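Local coordinates for protein branched-chain alpha-ketoacid decarboxylase (Lactococcus lactis, PDB 2VBF) that probably decarboxylates branched-chain and aromatic alpha-keto acids to aldehydes, with thiamine diphosphate and a magnesium ion as cofactors, at residues N281-E286 / A313-L318; E286-N291 / Q361-Q366; A296-M301 / I332-V337; R486-P491 / L564-N569. One frame throughout, in Å; residues are numbered along the deposited sequence.

Interaction 1: residues N281-E286 / A313-L318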
loop_
_atom_site.group_PDB
_atom_site.type_symbol
_atom_site.label_atom_id
_atom_site.label_comp_id
_atom_site.label_asym_id
_atom_site.label_seq_id
_atom_site.Cartn_x
_atom_site.Cartn_y
_atom_site.Cartn_z
ATOM N N ASN A 281 -18.455 -3.303 -26.059
ATOM C CA ASN A 281 -18.004 -2.141 -25.296
ATOM C C ASN A 281 -18.751 -0.886 -25.744
ATOM O O ASN A 281 -18.146 0.095 -26.162
ATOM C CB ASN A 281 -16.491 -1.989 -25.448
ATOM C CG ASN A 281 -15.866 -1.032 -24.432
ATOM O OD1 ASN A 281 -16.460 -0.687 -23.410
ATOM N ND2 ASN A 281 -14.634 -0.613 -24.717
ATOM N N GLY A 282 -20.076 -0.938 -25.638
ATOM C CA GLY A 282 -20.938 0.171 -26.036
ATOM C C GLY A 282 -20.646 0.650 -27.445
ATOM O O GLY A 282 -20.407 -0.154 -28.351
ATOM N N LYS A 283 -20.641 1.967 -27.634
ATOM C CA LYS A 283 -20.458 2.536 -28.972
ATOM C C LYS A 283 -19.067 2.283 -29.561
ATOM O O LYS A 283 -18.889 2.409 -30.771
ATOM C CB LYS A 283 -20.789 4.036 -28.996
ATOM C CG LYS A 283 -19.676 4.958 -28.518
ATOM C CD LYS A 283 -20.124 6.406 -28.538
ATOM C CE LYS A 283 -18.974 7.351 -28.216
ATOM N NZ LYS A 283 -19.416 8.781 -28.286
ATOM N N LEU A 284 -18.103 1.895 -28.720
ATOM C CA LEU A 284 -16.751 1.560 -29.174
ATOM C C LEU A 284 -16.608 0.109 -29.655
ATOM O O LEU A 284 -15.514 -0.311 -30.029
ATOM C CB LEU A 284 -15.735 1.830 -28.061
ATOM C CG LEU A 284 -15.693 3.260 -27.498
ATOM C CD1 LEU A 284 -14.581 3.384 -26.467
ATOM C CD2 LEU A 284 -15.512 4.288 -28.595
ATOM N N SER A 285 -17.702 -0.648 -29.639
ATOM C CA SER A 285 -17.707 -2.012 -30.157
ATOM C C SER A 285 -17.456 -2.027 -31.660
ATOM O O SER A 285 -17.788 -1.077 -32.361
ATOM C CB SER A 285 -19.056 -2.687 -29.910
ATOM O OG SER A 285 -19.439 -2.646 -28.556
ATOM N N GLU A 286 -16.888 -3.120 -32.148
ATOM C CA GLU A 286 -16.867 -3.378 -33.585
ATOM C C GLU A 286 -18.315 -3.297 -34.093
ATOM O O GLU A 286 -19.241 -3.752 -33.413
ATOM C CB GLU A 286 -16.237 -4.738 -33.865
ATOM C CG GLU A 286 -15.998 -5.042 -35.333
ATOM C CD GLU A 286 -17.184 -5.693 -36.010
ATOM O OE1 GLU A 286 -17.772 -6.630 -35.411
ATOM O OE2 GLU A 286 -17.513 -5.273 -37.144
ATOM N N ALA A 313 -17.984 4.158 -21.833
ATOM C CA ALA A 313 -18.510 5.282 -21.037
ATOM C C ALA A 313 -20.040 5.369 -21.082
ATOM O O ALA A 313 -20.619 6.432 -21.356
ATOM C CB ALA A 313 -17.857 6.617 -21.452
ATOM N N PHE A 314 -20.673 4.231 -20.804
ATOM C CA PHE A 314 -22.120 4.118 -20.678
ATOM C C PHE A 314 -22.852 4.422 -21.990
ATOM O O PHE A 314 -23.929 5.012 -21.978
ATOM C CB PHE A 314 -22.626 5.024 -19.551
ATOM C CG PHE A 314 -21.916 4.810 -18.227
ATOM C CD1 PHE A 314 -22.043 3.615 -17.544
ATOM C CD2 PHE A 314 -21.131 5.809 -17.670
ATOM C CE1 PHE A 314 -21.416 3.419 -16.316
ATOM C CE2 PHE A 314 -20.499 5.618 -16.439
ATOM C CZ PHE A 314 -20.638 4.417 -15.772
ATOM N N THR A 315 -22.272 3.993 -23.110
ATOM C CA THR A 315 -22.900 4.158 -24.431
ATOM C C THR A 315 -23.510 2.845 -24.961
ATOM O O THR A 315 -23.748 2.707 -26.158
ATOM C CB THR A 315 -21.893 4.707 -25.463
ATOM O OG1 THR A 315 -20.742 3.862 -25.534
ATOM C CG2 THR A 315 -21.451 6.133 -25.095
ATOM N N HIS A 316 -23.743 1.897 -24.057
ATOM C CA HIS A 316 -24.434 0.642 -24.356
ATOM C C HIS A 316 -25.926 0.863 -24.611
ATOM O O HIS A 316 -26.504 1.867 -24.176
ATOM C CB HIS A 316 -24.253 -0.352 -23.200
ATOM C CG HIS A 316 -24.749 0.160 -21.878
ATOM N ND1 HIS A 316 -24.147 1.210 -21.218
ATOM C CD2 HIS A 316 -25.781 -0.235 -21.096
ATOM C CE1 HIS A 316 -24.792 1.444 -20.089
ATOM N NE2 HIS A 316 -25.789 0.584 -19.991
ATOM N N HIS A 317 -26.535 -0.069 -25.335
ATOM C CA HIS A 317 -27.976 -0.061 -25.575
ATOM C C HIS A 317 -28.494 -1.472 -25.357
ATOM O O HIS A 317 -28.546 -2.266 -26.285
ATOM C CB HIS A 317 -28.283 0.397 -26.999
ATOM C CG HIS A 317 -27.818 1.783 -27.298
ATOM N ND1 HIS A 317 -28.500 2.905 -26.880
ATOM C CD2 HIS A 317 -26.738 2.233 -27.982
ATOM C CE1 HIS A 317 -27.857 3.986 -27.288
ATOM N NE2 HIS A 317 -26.786 3.606 -27.961
ATOM N N LEU A 318 -28.853 -1.773 -24.114
ATOM C CA LEU A 318 -29.309 -3.098 -23.737
ATOM C C LEU A 318 -30.689 -2.937 -23.117
ATOM O O LEU A 318 -30.822 -2.400 -22.023
ATOM C CB LEU A 318 -28.330 -3.759 -22.749
ATOM C CG LEU A 318 -26.881 -3.925 -23.224
ATOM C CD1 LEU A 318 -25.971 -4.364 -22.073
ATOM C CD2 LEU A 318 -26.800 -4.916 -24.396
#
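A backbone-to-hydroxyl hydrogen bond joins Lys283 to Thr315, linking two loops of the central domain: one leads from strand 276-279 to helix 287-295, the other follows strand 298-302. Lys283 N donates to Thr315 OG1 at 2.8 Å and almost straight, 170° at the hydrogen. Thr315 offers OG1 because its first torsion, 56°, sets the oxygen between its own N and carbonyl carbon; its methyl is then left to meet the lysine chain, CG2 lying 3.7 Å from Lys283 CD. The same hydroxyl is also hydrogen-bonded to the carbonyl oxygens of Thr311 and Gly312. Gly282 suits its place because its phi is positive and a beta carbon would collide with Thr315 OG1; its CA comes to 3.8 Å from His316 N. With a valine in place of Thr315, the Lys283 N-H would probably be left without its acceptor. One hydroxyl thus accepts from one loop while bonding to carbonyls of its own, which fixes the rotation of the threonine side chain.

Interaction 2: residues E286-N291 / Q361-Q366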
loop_
_atom_site.group_PDB
_atom_site.type_symbol
_atom_site.label_atom_id
_atom_site.label_comp_id
_atom_site.label_asym_id
_atom_site.label_seq_id
_atom_site.Cartn_x
_atom_site.Cartn_y
_atom_site.Cartn_z
ATOM N N GLU A 286 -16.888 -3.120 -32.148
ATOM C CA GLU A 286 -16.867 -3.378 -33.585
ATOM C C GLU A 286 -18.315 -3.297 -34.093
ATOM O O GLU A 286 -19.241 -3.752 -33.413
ATOM C CB GLU A 286 -16.237 -4.738 -33.865
ATOM C CG GLU A 286 -15.998 -5.042 -35.333
ATOM C CD GLU A 286 -17.184 -5.693 -36.010
ATOM O OE1 GLU A 286 -17.772 -6.630 -35.411
ATOM O OE2 GLU A 286 -17.513 -5.273 -37.144
ATOM N N ILE A 287 -18.506 -2.698 -35.268
ATOM C CA ILE A 287 -19.849 -2.359 -35.765
ATOM C C ILE A 287 -20.795 -3.570 -35.926
ATOM O O ILE A 287 -21.943 -3.525 -35.460
ATOM C CB ILE A 287 -19.773 -1.497 -37.074
ATOM C CG1 ILE A 287 -21.141 -0.943 -37.459
ATOM C CG2 ILE A 287 -19.126 -2.267 -38.221
ATOM C CD1 ILE A 287 -21.662 0.071 -36.485
ATOM N N SER A 288 -20.335 -4.653 -36.554
ATOM C CA SER A 288 -21.214 -5.828 -36.701
ATOM C C SER A 288 -21.610 -6.416 -35.344
ATOM O O SER A 288 -22.753 -6.823 -35.164
ATOM C CB SER A 288 -20.612 -6.902 -37.606
ATOM O OG SER A 288 -19.540 -7.587 -36.986
ATOM N N LEU A 289 -20.669 -6.459 -34.396
ATOM C CA LEU A 289 -20.969 -6.927 -33.038
ATOM C C LEU A 289 -22.006 -6.036 -32.343
ATOM O O LEU A 289 -22.997 -6.521 -31.798
ATOM C CB LEU A 289 -19.678 -6.998 -32.208
ATOM C CG LEU A 289 -19.818 -7.640 -30.827
ATOM C CD1 LEU A 289 -18.514 -8.284 -30.375
ATOM C CD2 LEU A 289 -20.288 -6.623 -29.818
ATOM N N LYS A 290 -21.757 -4.731 -32.368
ATOM C CA LYS A 290 -22.675 -3.737 -31.828
ATOM C C LYS A 290 -24.091 -3.916 -32.369
ATOM O O LYS A 290 -25.049 -4.016 -31.621
ATOM C CB LYS A 290 -22.173 -2.346 -32.187
ATOM C CG LYS A 290 -22.868 -1.246 -31.446
ATOM C CD LYS A 290 -22.041 0.027 -31.505
ATOM C CE LYS A 290 -22.416 0.945 -32.653
ATOM N NZ LYS A 290 -23.038 0.271 -33.811
ATOM N N ASN A 291 -24.210 -3.991 -33.684
ATOM C CA ASN A 291 -25.509 -4.162 -34.312
ATOM C C ASN A 291 -26.223 -5.454 -33.907
ATOM O O ASN A 291 -27.442 -5.457 -33.730
ATOM C CB ASN A 291 -25.358 -4.130 -35.830
ATOM C CG ASN A 291 -24.961 -2.758 -36.358
ATOM O OD1 ASN A 291 -25.100 -1.736 -35.669
ATOM N ND2 ASN A 291 -24.467 -2.731 -37.594
ATOM N N GLN A 361 -27.171 -17.027 -37.942
ATOM C CA GLN A 361 -25.787 -16.710 -38.216
ATOM C C GLN A 361 -25.220 -15.888 -37.069
ATOM O O GLN A 361 -25.954 -15.427 -36.193
ATOM C CB GLN A 361 -25.677 -15.913 -39.517
ATOM C CG GLN A 361 -26.115 -16.682 -40.761
ATOM C CD GLN A 361 -25.321 -17.961 -40.956
ATOM O OE1 GLN A 361 -25.869 -19.066 -40.868
ATOM N NE2 GLN A 361 -24.017 -17.820 -41.194
ATOM N N TYR A 362 -23.903 -15.732 -37.079
ATOM C CA TYR A 362 -23.223 -14.882 -36.111
ATOM C C TYR A 362 -22.773 -13.644 -36.893
ATOM O O TYR A 362 -23.563 -13.081 -37.645
ATOM C CB TYR A 362 -22.077 -15.663 -35.460
ATOM C CG TYR A 362 -22.551 -16.978 -34.871
ATOM C CD1 TYR A 362 -23.510 -17.005 -33.858
ATOM C CD2 TYR A 362 -22.060 -18.195 -35.340
ATOM C CE1 TYR A 362 -23.958 -18.198 -33.321
ATOM C CE2 TYR A 362 -22.498 -19.401 -34.805
ATOM C CZ TYR A 362 -23.451 -19.397 -33.799
ATOM O OH TYR A 362 -23.882 -20.590 -33.270
ATOM N N ILE A 363 -21.537 -13.203 -36.693
ATOM C CA ILE A 363 -20.983 -12.108 -37.469
ATOM C C ILE A 363 -19.695 -12.585 -38.110
ATOM O O ILE A 363 -19.063 -13.519 -37.609
ATOM C CB ILE A 363 -20.738 -10.867 -36.572
ATOM C CG1 ILE A 363 -19.715 -11.161 -35.470
ATOM C CG2 ILE A 363 -22.050 -10.382 -35.959
ATOM C CD1 ILE A 363 -19.447 -9.961 -34.576
ATOM N N ASP A 364 -19.315 -11.953 -39.215
ATOM C CA ASP A 364 -18.124 -12.365 -39.949
ATOM C C ASP A 364 -16.904 -12.162 -39.068
ATOM O O ASP A 364 -16.694 -11.078 -38.523
ATOM C CB ASP A 364 -17.972 -11.574 -41.254
ATOM C CG ASP A 364 -19.083 -11.868 -42.262
ATOM O OD1 ASP A 364 -19.972 -12.701 -41.966
ATOM O OD2 ASP A 364 -19.066 -11.260 -43.357
ATOM N N LYS A 365 -16.125 -13.222 -38.902
ATOM C CA LYS A 365 -14.871 -13.133 -38.173
ATOM C C LYS A 365 -13.771 -12.701 -39.135
ATOM O O LYS A 365 -13.618 -13.278 -40.215
ATOM C CB LYS A 365 -14.513 -14.472 -37.513
ATOM C CG LYS A 365 -15.134 -14.658 -36.122
ATOM C CD LYS A 365 -14.137 -15.243 -35.120
ATOM C CE LYS A 365 -14.641 -15.120 -33.687
ATOM N NZ LYS A 365 -15.843 -15.954 -33.422
ATOM N N GLN A 366 -13.024 -11.673 -38.743
ATOM C CA GLN A 366 -11.896 -11.195 -39.534
ATOM C C GLN A 366 -10.748 -12.201 -39.457
ATOM O O GLN A 366 -10.498 -12.803 -38.404
ATOM C CB GLN A 366 -11.434 -9.824 -39.038
ATOM C CG GLN A 366 -10.468 -9.113 -39.975
ATOM C CD GLN A 366 -10.188 -7.681 -39.552
ATOM O OE1 GLN A 366 -10.460 -7.286 -38.416
ATOM N NE2 GLN A 366 -9.641 -6.894 -40.471
HETATM O O HOH W 1 -17.313 -8.696 -38.526
#
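The capped N-terminus of helix 287-295 meets the extended segment 361-366 here, Ile363 resting on Ser288 and Leu289 in the first turn. Its CD1 methyl comes to 3.4 Å from Ser288 OG and 3.8 Å from Leu289 CB, and also faces the backbone N of Leu289. A first torsion of 62° brings CG1 between the backbone N and carbonyl carbon of Ile363, and the extended second torsion carries CD1 on to the helix. Glu286 is the N-cap. Bent at its second torsion (-88°), its chain folds back over the helix end, where OE2 accepts from Ser288 N at 2.9 Å and OE1 from Leu289 N at 3.1 Å, each donor lying well out of the carboxylate plane. Ser288 OG adds a 2.6 Å bond to the syn lone pair of Glu286 OE1, so three bonds fix the carboxylate, whose negative charge probably also suits the positive end of the helix dipole. A water donating to both Ser288 OG and the carbonyl oxygen of Asp364 bridges the segments, while Leu277 of strand 276-279 touches both Leu289 and Ile363. Side-chain capping of first-turn N-H groups by the residue before the helix is the classic N-cap arrangement.

Interaction 3: residues A296-M301 / I332-V337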
loop_
_atom_site.group_PDB
_atom_site.type_symbol
_atom_site.label_atom_id
_atom_site.label_comp_id
_atom_site.label_asym_id
_atom_site.label_seq_id
_atom_site.Cartn_x
_atom_site.Cartn_y
_atom_site.Cartn_z
ATOM N N ALA A 296 -30.680 -7.896 -30.875
ATOM C CA ALA A 296 -31.132 -9.177 -30.330
ATOM C C ALA A 296 -32.542 -9.024 -29.767
ATOM O O ALA A 296 -32.852 -7.993 -29.166
ATOM C CB ALA A 296 -30.170 -9.671 -29.229
ATOM N N ASP A 297 -33.397 -10.028 -29.987
ATOM C CA ASP A 297 -34.770 -9.997 -29.451
ATOM C C ASP A 297 -34.904 -10.564 -28.029
ATOM O O ASP A 297 -35.952 -10.441 -27.410
ATOM C CB ASP A 297 -35.772 -10.659 -30.413
ATOM C CG ASP A 297 -35.478 -12.111 -30.694
ATOM O OD1 ASP A 297 -34.410 -12.641 -30.308
ATOM O OD2 ASP A 297 -36.343 -12.734 -31.347
ATOM N N PHE A 298 -33.840 -11.176 -27.521
ATOM C CA PHE A 298 -33.783 -11.610 -26.126
ATOM C C PHE A 298 -32.335 -11.540 -25.675
ATOM O O PHE A 298 -31.446 -11.967 -26.405
ATOM C CB PHE A 298 -34.302 -13.040 -25.953
ATOM C CG PHE A 298 -34.059 -13.605 -24.575
ATOM C CD1 PHE A 298 -34.654 -13.018 -23.469
ATOM C CD2 PHE A 298 -33.213 -14.696 -24.376
ATOM C CE1 PHE A 298 -34.440 -13.511 -22.211
ATOM C CE2 PHE A 298 -32.992 -15.198 -23.106
ATOM C CZ PHE A 298 -33.602 -14.606 -22.018
ATOM N N ILE A 299 -32.109 -11.007 -24.477
ATOM C CA ILE A 299 -30.771 -10.895 -23.899
ATOM C C ILE A 299 -30.762 -11.617 -22.557
ATOM O O ILE A 299 -31.587 -11.318 -21.688
ATOM C CB ILE A 299 -30.366 -9.435 -23.651
ATOM C CG1 ILE A 299 -30.458 -8.611 -24.940
ATOM C CG2 ILE A 299 -28.944 -9.371 -23.051
ATOM C CD1 ILE A 299 -30.557 -7.127 -24.699
ATOM N N LEU A 300 -29.835 -12.560 -22.405
ATOM C CA LEU A 300 -29.557 -13.219 -21.124
ATOM C C LEU A 300 -28.194 -12.736 -20.611
ATOM O O LEU A 300 -27.150 -13.049 -21.221
ATOM C CB LEU A 300 -29.541 -14.736 -21.300
ATOM C CG LEU A 300 -29.222 -15.620 -20.086
ATOM C CD1 LEU A 300 -30.291 -15.441 -18.998
ATOM C CD2 LEU A 300 -29.103 -17.088 -20.485
ATOM N N MET A 301 -28.196 -11.950 -19.529
ATOM C CA MET A 301 -26.940 -11.529 -18.889
ATOM C C MET A 301 -26.652 -12.406 -17.675
ATOM O O MET A 301 -27.513 -12.580 -16.795
ATOM C CB MET A 301 -26.969 -10.063 -18.450
ATOM C CG MET A 301 -27.249 -9.080 -19.571
ATOM S SD MET A 301 -26.388 -7.496 -19.367
ATOM C CE MET A 301 -26.886 -6.955 -17.730
ATOM N N ILE A 332 -33.163 -9.752 -12.662
ATOM C CA ILE A 332 -34.205 -8.903 -13.232
ATOM C C ILE A 332 -34.804 -9.678 -14.400
ATOM O O ILE A 332 -34.130 -9.895 -15.411
ATOM C CB ILE A 332 -33.687 -7.536 -13.746
ATOM C CG1 ILE A 332 -32.723 -6.871 -12.757
ATOM C CG2 ILE A 332 -34.864 -6.595 -14.045
ATOM C CD1 ILE A 332 -33.361 -6.329 -11.544
ATOM N N ILE A 333 -36.052 -10.112 -14.233
ATOM C CA ILE A 333 -36.744 -10.951 -15.215
ATOM C C ILE A 333 -37.734 -10.052 -15.937
ATOM O O ILE A 333 -38.828 -9.790 -15.432
ATOM C CB ILE A 333 -37.507 -12.130 -14.563
ATOM C CG1 ILE A 333 -36.617 -12.901 -13.588
ATOM C CG2 ILE A 333 -38.049 -13.075 -15.624
ATOM C CD1 ILE A 333 -36.529 -12.267 -12.241
ATOM N N PHE A 334 -37.340 -9.553 -17.104
ATOM C CA PHE A 334 -38.176 -8.615 -17.850
ATOM C C PHE A 334 -38.730 -7.538 -16.910
ATOM O O PHE A 334 -39.948 -7.343 -16.807
ATOM C CB PHE A 334 -39.296 -9.367 -18.582
ATOM C CG PHE A 334 -38.790 -10.441 -19.498
ATOM C CD1 PHE A 334 -37.962 -10.116 -20.560
ATOM C CD2 PHE A 334 -39.117 -11.778 -19.292
ATOM C CE1 PHE A 334 -37.472 -11.100 -21.416
ATOM C CE2 PHE A 334 -38.627 -12.764 -20.135
ATOM C CZ PHE A 334 -37.803 -12.422 -21.203
ATOM N N ASN A 335 -37.810 -6.878 -16.204
ATOM C CA ASN A 335 -38.088 -5.741 -15.306
ATOM C C ASN A 335 -38.574 -6.090 -13.910
ATOM O O ASN A 335 -38.621 -5.209 -13.067
ATOM C CB ASN A 335 -39.103 -4.750 -15.899
ATOM C CG ASN A 335 -38.670 -4.211 -17.246
ATOM O OD1 ASN A 335 -37.576 -3.658 -17.380
ATOM N ND2 ASN A 335 -39.525 -4.375 -18.253
ATOM N N LYS A 336 -38.897 -7.356 -13.657
ATOM C CA LYS A 336 -39.306 -7.789 -12.322
ATOM C C LYS A 336 -38.054 -8.154 -11.529
ATOM O O LYS A 336 -37.363 -9.109 -11.869
ATOM C CB LYS A 336 -40.241 -8.999 -12.399
ATOM C CG LYS A 336 -40.804 -9.451 -11.043
ATOM C CD LYS A 336 -41.037 -10.963 -10.994
ATOM C CE LYS A 336 -41.450 -11.418 -9.601
ATOM N NZ LYS A 336 -41.195 -12.867 -9.381
ATOM N N VAL A 337 -37.775 -7.397 -10.468
ATOM C CA VAL A 337 -36.603 -7.652 -9.632
ATOM C C VAL A 337 -36.887 -8.823 -8.703
ATOM O O VAL A 337 -37.950 -8.882 -8.070
ATOM C CB VAL A 337 -36.199 -6.421 -8.787
ATOM C CG1 VAL A 337 -34.994 -6.749 -7.902
ATOM C CG2 VAL A 337 -35.896 -5.232 -9.675
#
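Phe298 brings the CD1-CE1 side of its ring against the CZ-CE1 side of Phe334, an aromatic pair that meets rim to rim, its nearest atoms Phe298 CE1 and Phe334 CZ being 3.7 Å apart. The site belongs to the mixed sheet of the central domain. Phe298 lies on strand 298-302, whereas Phe334 stands in the type I' turn of the hairpin formed by strands 331-333 and 336-338. Strand 323-326 runs between them, and its Ile324 touches both rings, as does Ser224 of helix 212-227; the phenylalanines therefore reach across an intervening strand beside that helix. The ring planes are inclined at 52° with their centroids 6.0 Å apart, so neither ring lies over the other. Phe298 gets there with CG opposite its backbone N (171°), which swings the ring toward the hairpin. Phe334 takes the positive phi that a type I' turn demands, and Asn335, a residue that tolerates this conformation well, fills the next position. A serine in place of Phe298 would probably open a gap beside Phe334 CZ and leave that ring less firmly held. Within its own segment, Phe298 carries the backbone N of Leu300 4.2 Å above one ring face, offset toward the rim.

Interaction 4: residues R486-P491 / L564-N569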
loop_
_atom_site.group_PDB
_atom_site.type_symbol
_atom_site.label_atom_id
_atom_site.label_comp_id
_atom_site.label_asym_id
_atom_site.label_seq_id
_atom_site.Cartn_x
_atom_site.Cartn_y
_atom_site.Cartn_z
ATOM N N ARG A 486 -1.883 10.834 -20.432
ATOM C CA ARG A 486 -1.639 11.851 -21.467
ATOM C C ARG A 486 -2.817 11.955 -22.433
ATOM O O ARG A 486 -3.155 13.042 -22.893
ATOM C CB ARG A 486 -0.381 11.517 -22.263
ATOM C CG ARG A 486 0.919 11.534 -21.474
ATOM C CD ARG A 486 2.080 11.234 -22.410
ATOM N NE ARG A 486 3.320 10.881 -21.727
ATOM C CZ ARG A 486 4.175 11.761 -21.219
ATOM N NH1 ARG A 486 3.921 13.063 -21.295
ATOM N NH2 ARG A 486 5.288 11.339 -20.635
ATOM N N GLU A 487 -3.438 10.818 -22.728
ATOM C CA GLU A 487 -4.617 10.754 -23.604
ATOM C C GLU A 487 -5.873 11.373 -22.995
ATOM O O GLU A 487 -6.732 11.881 -23.726
ATOM C CB GLU A 487 -4.912 9.295 -23.983
ATOM C CG GLU A 487 -3.853 8.650 -24.850
ATOM C CD GLU A 487 -3.820 9.219 -26.267
ATOM O OE1 GLU A 487 -4.902 9.493 -26.828
ATOM O OE2 GLU A 487 -2.715 9.381 -26.814
ATOM N N ILE A 488 -5.999 11.312 -21.671
ATOM C CA ILE A 488 -7.156 11.885 -20.973
ATOM C C ILE A 488 -6.958 13.386 -20.775
ATOM O O ILE A 488 -7.832 14.189 -21.131
ATOM C CB ILE A 488 -7.392 11.193 -19.591
ATOM C CG1 ILE A 488 -7.678 9.696 -19.784
ATOM C CG2 ILE A 488 -8.542 11.845 -18.834
ATOM C CD1 ILE A 488 -7.733 8.879 -18.487
ATOM N N HIS A 489 -5.795 13.759 -20.242
ATOM C CA HIS A 489 -5.528 15.148 -19.859
ATOM C C HIS A 489 -4.039 15.446 -19.667
ATOM O O HIS A 489 -3.327 14.692 -19.001
ATOM C CB HIS A 489 -6.252 15.462 -18.556
ATOM C CG HIS A 489 -6.251 16.913 -18.204
ATOM N ND1 HIS A 489 -7.201 17.784 -18.689
ATOM C CD2 HIS A 489 -5.424 17.647 -17.423
ATOM C CE1 HIS A 489 -6.956 18.998 -18.226
ATOM N NE2 HIS A 489 -5.884 18.942 -17.453
ATOM N N GLY A 490 -3.579 16.567 -20.228
ATOM C CA GLY A 490 -2.211 17.053 -19.998
ATOM C C GLY A 490 -1.118 16.239 -20.667
ATOM O O GLY A 490 -0.174 15.815 -20.016
ATOM N N PRO A 491 -1.226 16.036 -21.993
ATOM C CA PRO A 491 -0.293 15.180 -22.718
ATOM C C PRO A 491 1.175 15.566 -22.563
ATOM O O PRO A 491 2.033 14.696 -22.646
ATOM C CB PRO A 491 -0.727 15.335 -24.188
ATOM C CG PRO A 491 -1.541 16.582 -24.227
ATOM C CD PRO A 491 -2.236 16.612 -22.893
ATOM N N LEU A 564 -13.464 10.086 -23.819
ATOM C CA LEU A 564 -14.700 9.840 -23.087
ATOM C C LEU A 564 -14.479 9.942 -21.580
ATOM O O LEU A 564 -15.356 10.444 -20.870
ATOM C CB LEU A 564 -15.297 8.484 -23.467
ATOM C CG LEU A 564 -15.671 8.354 -24.949
ATOM C CD1 LEU A 564 -16.211 6.959 -25.265
ATOM C CD2 LEU A 564 -16.687 9.429 -25.327
ATOM N N PHE A 565 -13.330 9.464 -21.089
ATOM C CA PHE A 565 -12.955 9.697 -19.693
ATOM C C PHE A 565 -12.846 11.203 -19.409
ATOM O O PHE A 565 -13.330 11.684 -18.382
ATOM C CB PHE A 565 -11.616 9.038 -19.343
ATOM C CG PHE A 565 -11.679 7.534 -19.139
ATOM C CD1 PHE A 565 -12.572 6.961 -18.236
ATOM C CD2 PHE A 565 -10.770 6.706 -19.789
ATOM C CE1 PHE A 565 -12.602 5.573 -18.038
ATOM C CE2 PHE A 565 -10.784 5.326 -19.586
ATOM C CZ PHE A 565 -11.712 4.763 -18.706
ATOM N N ALA A 566 -12.211 11.935 -20.324
ATOM C CA ALA A 566 -12.044 13.379 -20.185
ATOM C C ALA A 566 -13.402 14.063 -20.057
ATOM O O ALA A 566 -13.596 14.948 -19.221
ATOM C CB ALA A 566 -11.278 13.940 -21.384
ATOM N N GLU A 567 -14.346 13.625 -20.882
ATOM C CA GLU A 567 -15.695 14.183 -20.915
ATOM C C GLU A 567 -16.453 13.885 -19.617
ATOM O O GLU A 567 -17.205 14.721 -19.105
ATOM C CB GLU A 567 -16.421 13.595 -22.121
ATOM C CG GLU A 567 -17.806 14.122 -22.398
ATOM C CD GLU A 567 -18.284 13.691 -23.779
ATOM O OE1 GLU A 567 -18.655 12.501 -23.946
ATOM O OE2 GLU A 567 -18.253 14.539 -24.703
ATOM N N GLN A 568 -16.224 12.690 -19.078
ATOM C CA GLN A 568 -16.842 12.269 -17.820
ATOM C C GLN A 568 -16.414 13.148 -16.648
ATOM O O GLN A 568 -17.144 13.286 -15.655
ATOM C CB GLN A 568 -16.481 10.802 -17.549
ATOM C CG GLN A 568 -17.105 10.228 -16.292
ATOM C CD GLN A 568 -17.054 8.715 -16.268
ATOM O OE1 GLN A 568 -18.064 8.058 -16.528
ATOM N NE2 GLN A 568 -15.881 8.154 -15.965
ATOM N N ASN A 569 -15.232 13.743 -16.761
ATOM C CA ASN A 569 -14.694 14.611 -15.707
ATOM C C ASN A 569 -14.984 16.100 -15.921
ATOM O O ASN A 569 -14.468 16.941 -15.179
ATOM C CB ASN A 569 -13.185 14.382 -15.566
ATOM C CG ASN A 569 -12.853 12.992 -15.023
ATOM O OD1 ASN A 569 -13.636 12.400 -14.278
ATOM N ND2 ASN A 569 -11.686 12.478 -15.387
#
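Arg486 NH1 donates to the carbonyl oxygen of Pro491 at 2.8 Å, with the oxygen almost in the guanidinium plane, and so ties back the turn that ends helix 483-488 in the C-terminal thiamine diphosphate-binding domain. Its other terminal nitrogen, NH2, forms a salt bridge with Asp497. Ile488, the last residue of that helix, meets the C-terminal helix 556-568. Here the contact is apolar: Ile488 CD1 lies 4.0 Å from both CB and CD2 of Phe565. The isoleucine's first torsion, -61°, places CG1 beside its backbone N and sends CD1 toward the phenylalanine, while the CG2 branch turns to Ala566. Alanine suits this point because its small side chain allows the backbones to close to 5.2 Å between the CA atoms of Ile488 and Ala566. The setting is close to the cofactor: the side chain of Ile488 is about 6 Å from bound thiamine diphosphate at nearest atoms, and it also packs on Asp49 of the second subunit. The ring of Phe565 meets that of His135 of the second subunit, so the helix pair forms part of the dimer interface. The carbonyl oxygen Ile488 O lies 3.5 Å from the methyl Ala566 CB.

How the interactions relate
Following the chain, interaction 1 opens at 281-286, after strand 276-279, and interaction 2 opens at once after it, the two sharing Glu286. Interaction 3 opens at strand 298-302. The loop of interaction 1 then closes at 313-318, that of interaction 3 at the hairpin 332-337, and that of interaction 2 at 361-366. Interaction 1 therefore crosses both 2 and 3, whereas 3 lies within the span of 2. Interactions 1 and 3 tie loops and sheet of the central domain; interaction 2 fastens the loop between helices 343-348 and 379-389 to helix 287-295. Interaction 4 follows in series, joining two helices near the cofactor, and its Leu564 and Gln568 touch Ala313 and Phe314 of interaction 1.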